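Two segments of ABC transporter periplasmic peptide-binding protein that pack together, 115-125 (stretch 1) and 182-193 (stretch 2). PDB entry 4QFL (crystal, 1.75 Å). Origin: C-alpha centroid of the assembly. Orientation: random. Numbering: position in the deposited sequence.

Stretch 1, residues 115-125: ADDVIFTFSRL
Stretch 2 182-193: FAVVLSKEYAMA

Stretch 1 is helical (phi/psi about -60/-40); stretch 2 leaves Ala183 (-92/40), runs extended through Val184, Val185 and Leu186 (phi/psi near -76/162, -95/127 and -103/170), then turns helical at Lys188. The two helix axes approach to 9.9 Å, their N-to-C directions 62° apart. In register, Asp117 CA lies 5.1 Å from Lys188 CA, Thr121 CA 5.4 Å from Leu186 CA, and Phe122 CA 8.1 Å from Ala183 CA, so stretch 2 is read backward along the first helix.

Such close backbones suit small or short polar side chains. Thr121 (chi1 m) points toward stretch 2; its OG1 donates to Asp117 O (2.7 Å), one turn back, and accepts from Leu186 N (2.8 Å), giving the extended segment's amide a partner. Its methyl CG2 reaches 3.1 Å from Val184 O. Asp117 (chi1 m) starts sideways, but its carboxylate swings in: OD1 accepts from Lys188 N at 3.1 Å, in the first turn of the second helix, where free amides need acceptors. Val185 CG1 (chi1 t) is 4.3 Å from Asp117 CB. Ser187 (chi1 t), the N-cap, serves another amide, its OG accepting from Tyr190 N (2.9 Å). A water joins Asp117 OD1 (2.9 Å), Ser187 OG (3.0 Å) and Glu189 N (3.0 Å).

Phe120 (chi1 t, chi2 80°) is the large bump, its hollow lined by Lys188, Ala191 and Met192. Ala191, only a methyl, leaves room for the ring tip, Phe120 CZ to Ala191 CB 3.4 Å; Met192 CE lies 3.8 Å from Phe120 CE1, and Lys188 CG 3.8 Å from Phe120 CB. Lys188, all t, stretches past Asp116, CD to Asp116 O 3.6 Å, while a water bridges Lys188 NZ (2.7 Å) to Asp116 O (3.0 Å).

Phe122 (chi1 m, chi2 -77°) brings its ring edge to Ala183 O, 3.4 Å from Phe122 CZ; Ala183 CB is 4.0 Å from Phe122 CE1. Leu186 (m, t) sets its branched, apolar end at the guanidinium edge, CD1 4.2 Å from Arg124 NH1.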

# COMPACT_ATOMS: atom_id res chain seq x y z
N ALA A 115 26.30 -4.84 -8.26
CA ALA A 115 25.81 -5.90 -7.37
C ALA A 115 25.89 -5.55 -5.89
O ALA A 115 25.06 -5.99 -5.10
CB ALA A 115 26.56 -7.20 -7.65
N ASP A 116 26.90 -4.77 -5.51
CA ASP A 116 27.09 -4.39 -4.11
C ASP A 116 25.89 -3.63 -3.55
O ASP A 116 25.57 -3.76 -2.37
CB ASP A 116 28.36 -3.55 -3.97
CG ASP A 116 29.61 -4.38 -4.10
OD1 ASP A 116 29.53 -5.61 -3.91
OD2 ASP A 116 30.68 -3.80 -4.38
N ASP A 117 25.26 -2.82 -4.39
CA ASP A 117 24.09 -2.03 -3.99
C ASP A 117 22.87 -2.91 -3.76
O ASP A 117 22.07 -2.66 -2.86
CB ASP A 117 23.79 -1.00 -5.07
CG ASP A 117 24.97 -0.08 -5.33
OD1 ASP A 117 25.41 0.59 -4.38
OD2 ASP A 117 25.47 -0.06 -6.48
N VAL A 118 22.75 -3.94 -4.58
CA VAL A 118 21.65 -4.88 -4.44
C VAL A 118 21.80 -5.66 -3.15
O VAL A 118 20.86 -5.79 -2.36
CB VAL A 118 21.59 -5.84 -5.64
CG1 VAL A 118 20.51 -6.90 -5.45
CG2 VAL A 118 21.36 -5.05 -6.92
N ILE A 119 23.01 -6.17 -2.93
CA ILE A 119 23.28 -6.95 -1.74
C ILE A 119 23.08 -6.10 -0.50
O ILE A 119 22.50 -6.56 0.48
CB ILE A 119 24.67 -7.59 -1.78
CG1 ILE A 119 24.79 -8.45 -3.04
CG2 ILE A 119 24.88 -8.45 -0.56
CD1 ILE A 119 26.21 -8.77 -3.47
N PHE A 120 23.52 -4.84 -0.53
CA PHE A 120 23.33 -3.97 0.62
C PHE A 120 21.87 -3.65 0.88
O PHE A 120 21.38 -3.77 2.01
CB PHE A 120 24.06 -2.65 0.48
CG PHE A 120 23.61 -1.63 1.49
CD1 PHE A 120 24.10 -1.68 2.79
CD2 PHE A 120 22.67 -0.67 1.15
CE1 PHE A 120 23.67 -0.75 3.74
CE2 PHE A 120 22.24 0.26 2.10
CZ PHE A 120 22.73 0.22 3.40
N THR A 121 21.19 -3.17 -0.15
CA THR A 121 19.79 -2.79 -0.05
C THR A 121 18.93 -3.89 0.54
O THR A 121 18.11 -3.66 1.45
CB THR A 121 19.22 -2.43 -1.44
OG1 THR A 121 19.95 -1.32 -1.97
CG2 THR A 121 17.74 -2.07 -1.32
N PHE A 122 19.10 -5.10 0.02
CA PHE A 122 18.24 -6.20 0.44
C PHE A 122 18.73 -6.98 1.66
O PHE A 122 17.92 -7.50 2.42
CB PHE A 122 17.85 -7.08 -0.76
CG PHE A 122 17.00 -6.34 -1.77
CD1 PHE A 122 15.66 -6.11 -1.52
CD2 PHE A 122 17.57 -5.80 -2.91
CE1 PHE A 122 14.89 -5.40 -2.40
CE2 PHE A 122 16.80 -5.08 -3.80
CZ PHE A 122 15.46 -4.87 -3.54
N SER A 123 20.04 -7.02 1.89
CA SER A 123 20.52 -7.61 3.12
C SER A 123 20.19 -6.71 4.30
O SER A 123 20.12 -7.19 5.43
CB SER A 123 22.02 -7.93 3.06
OG SER A 123 22.80 -6.75 3.07
N ARG A 124 19.97 -5.42 4.07
CA ARG A 124 19.52 -4.55 5.16
C ARG A 124 18.25 -5.10 5.82
O ARG A 124 18.02 -4.90 7.01
CB ARG A 124 19.28 -3.11 4.66
CG ARG A 124 18.68 -2.20 5.73
CD ARG A 124 18.55 -0.75 5.31
NE ARG A 124 18.07 0.07 6.42
CZ ARG A 124 17.77 1.36 6.33
NH1 ARG A 124 17.89 1.99 5.16
NH2 ARG A 124 17.33 2.03 7.38
N LEU A 125 17.43 -5.80 5.05
CA LEU A 125 16.16 -6.33 5.55
C LEU A 125 16.30 -7.60 6.40
O LEU A 125 15.68 -7.71 7.46
CB LEU A 125 15.19 -6.60 4.40
CG LEU A 125 15.03 -5.49 3.36
CD1 LEU A 125 14.23 -6.02 2.19
CD2 LEU A 125 14.37 -4.26 3.98
N PHE A 182 8.15 -1.03 -2.61
CA PHE A 182 8.98 -1.07 -1.41
C PHE A 182 10.37 -1.61 -1.73
O PHE A 182 11.32 -1.40 -0.97
CB PHE A 182 8.31 -1.93 -0.33
CG PHE A 182 6.83 -1.67 -0.19
CD1 PHE A 182 6.38 -0.47 0.33
CD2 PHE A 182 5.90 -2.62 -0.60
CE1 PHE A 182 5.03 -0.23 0.44
CE2 PHE A 182 4.55 -2.37 -0.47
CZ PHE A 182 4.12 -1.19 0.05
N ALA A 183 10.49 -2.28 -2.88
CA ALA A 183 11.71 -3.01 -3.23
C ALA A 183 12.70 -2.18 -4.05
O ALA A 183 13.33 -2.70 -4.98
CB ALA A 183 11.34 -4.28 -3.98
N VAL A 184 12.85 -0.91 -3.71
CA VAL A 184 13.72 -0.05 -4.51
C VAL A 184 15.16 -0.36 -4.21
O VAL A 184 15.47 -0.96 -3.18
CB VAL A 184 13.48 1.43 -4.24
CG1 VAL A 184 12.02 1.79 -4.52
CG2 VAL A 184 13.88 1.79 -2.82
N VAL A 185 16.04 0.07 -5.10
CA VAL A 185 17.48 -0.08 -4.91
C VAL A 185 18.14 1.16 -4.29
O VAL A 185 17.98 2.27 -4.80
CB VAL A 185 18.18 -0.37 -6.25
CG1 VAL A 185 19.68 -0.43 -6.06
CG2 VAL A 185 17.66 -1.68 -6.82
N LEU A 186 18.88 0.95 -3.21
CA LEU A 186 19.54 2.03 -2.49
C LEU A 186 21.04 2.11 -2.79
O LEU A 186 21.60 1.21 -3.41
CB LEU A 186 19.34 1.88 -0.98
CG LEU A 186 17.89 1.73 -0.51
CD1 LEU A 186 17.84 1.54 1.00
CD2 LEU A 186 17.13 2.95 -0.92
N SER A 187 21.67 3.20 -2.35
CA SER A 187 23.10 3.42 -2.54
C SER A 187 23.97 2.91 -1.40
O SER A 187 23.91 3.44 -0.28
CB SER A 187 23.40 4.90 -2.72
OG SER A 187 24.81 5.12 -2.68
N LYS A 188 24.79 1.90 -1.67
CA LYS A 188 25.74 1.42 -0.68
C LYS A 188 26.82 2.45 -0.41
O LYS A 188 27.22 2.65 0.74
CB LYS A 188 26.37 0.09 -1.09
CG LYS A 188 27.21 -0.49 0.03
CD LYS A 188 27.86 -1.81 -0.33
CE LYS A 188 28.63 -2.34 0.87
NZ LYS A 188 29.31 -3.63 0.59
N GLU A 189 27.31 3.10 -1.46
CA GLU A 189 28.36 4.09 -1.25
C GLU A 189 27.88 5.21 -0.33
O GLU A 189 28.59 5.60 0.59
CB GLU A 189 28.87 4.67 -2.57
CG GLU A 189 29.99 5.68 -2.36
CD GLU A 189 30.57 6.20 -3.65
OE1 GLU A 189 29.92 6.04 -4.70
OE2 GLU A 189 31.69 6.78 -3.61
N TYR A 190 26.68 5.71 -0.56
CA TYR A 190 26.10 6.72 0.31
C TYR A 190 26.01 6.17 1.72
O TYR A 190 26.47 6.80 2.67
CB TYR A 190 24.71 7.11 -0.20
CG TYR A 190 24.01 8.21 0.57
CD1 TYR A 190 24.69 9.33 1.04
CD2 TYR A 190 22.65 8.13 0.82
CE1 TYR A 190 24.04 10.32 1.74
CE2 TYR A 190 21.99 9.12 1.52
CZ TYR A 190 22.69 10.22 1.98
OH TYR A 190 22.03 11.21 2.67
N ALA A 191 25.45 4.97 1.84
CA ALA A 191 25.27 4.36 3.16
C ALA A 191 26.59 4.18 3.91
O ALA A 191 26.65 4.44 5.11
CB ALA A 191 24.56 3.03 3.03
N MET A 192 27.62 3.73 3.21
CA MET A 192 28.94 3.53 3.82
C MET A 192 29.62 4.86 4.16
O MET A 192 30.37 4.95 5.13
CB MET A 192 29.82 2.69 2.88
CG MET A 192 29.40 1.24 2.78
SD MET A 192 28.94 0.57 4.40
CE MET A 192 27.15 0.56 4.28
N ALA A 193 29.34 5.88 3.36
CA ALA A 193 29.83 7.23 3.61
C ALA A 193 29.25 7.82 4.89
O ALA A 193 29.98 8.30 5.76
CB ALA A 193 29.49 8.12 2.43
O HOH W 1 27.28 -5.17 -0.33
O HOH W 2 26.46 3.27 -4.31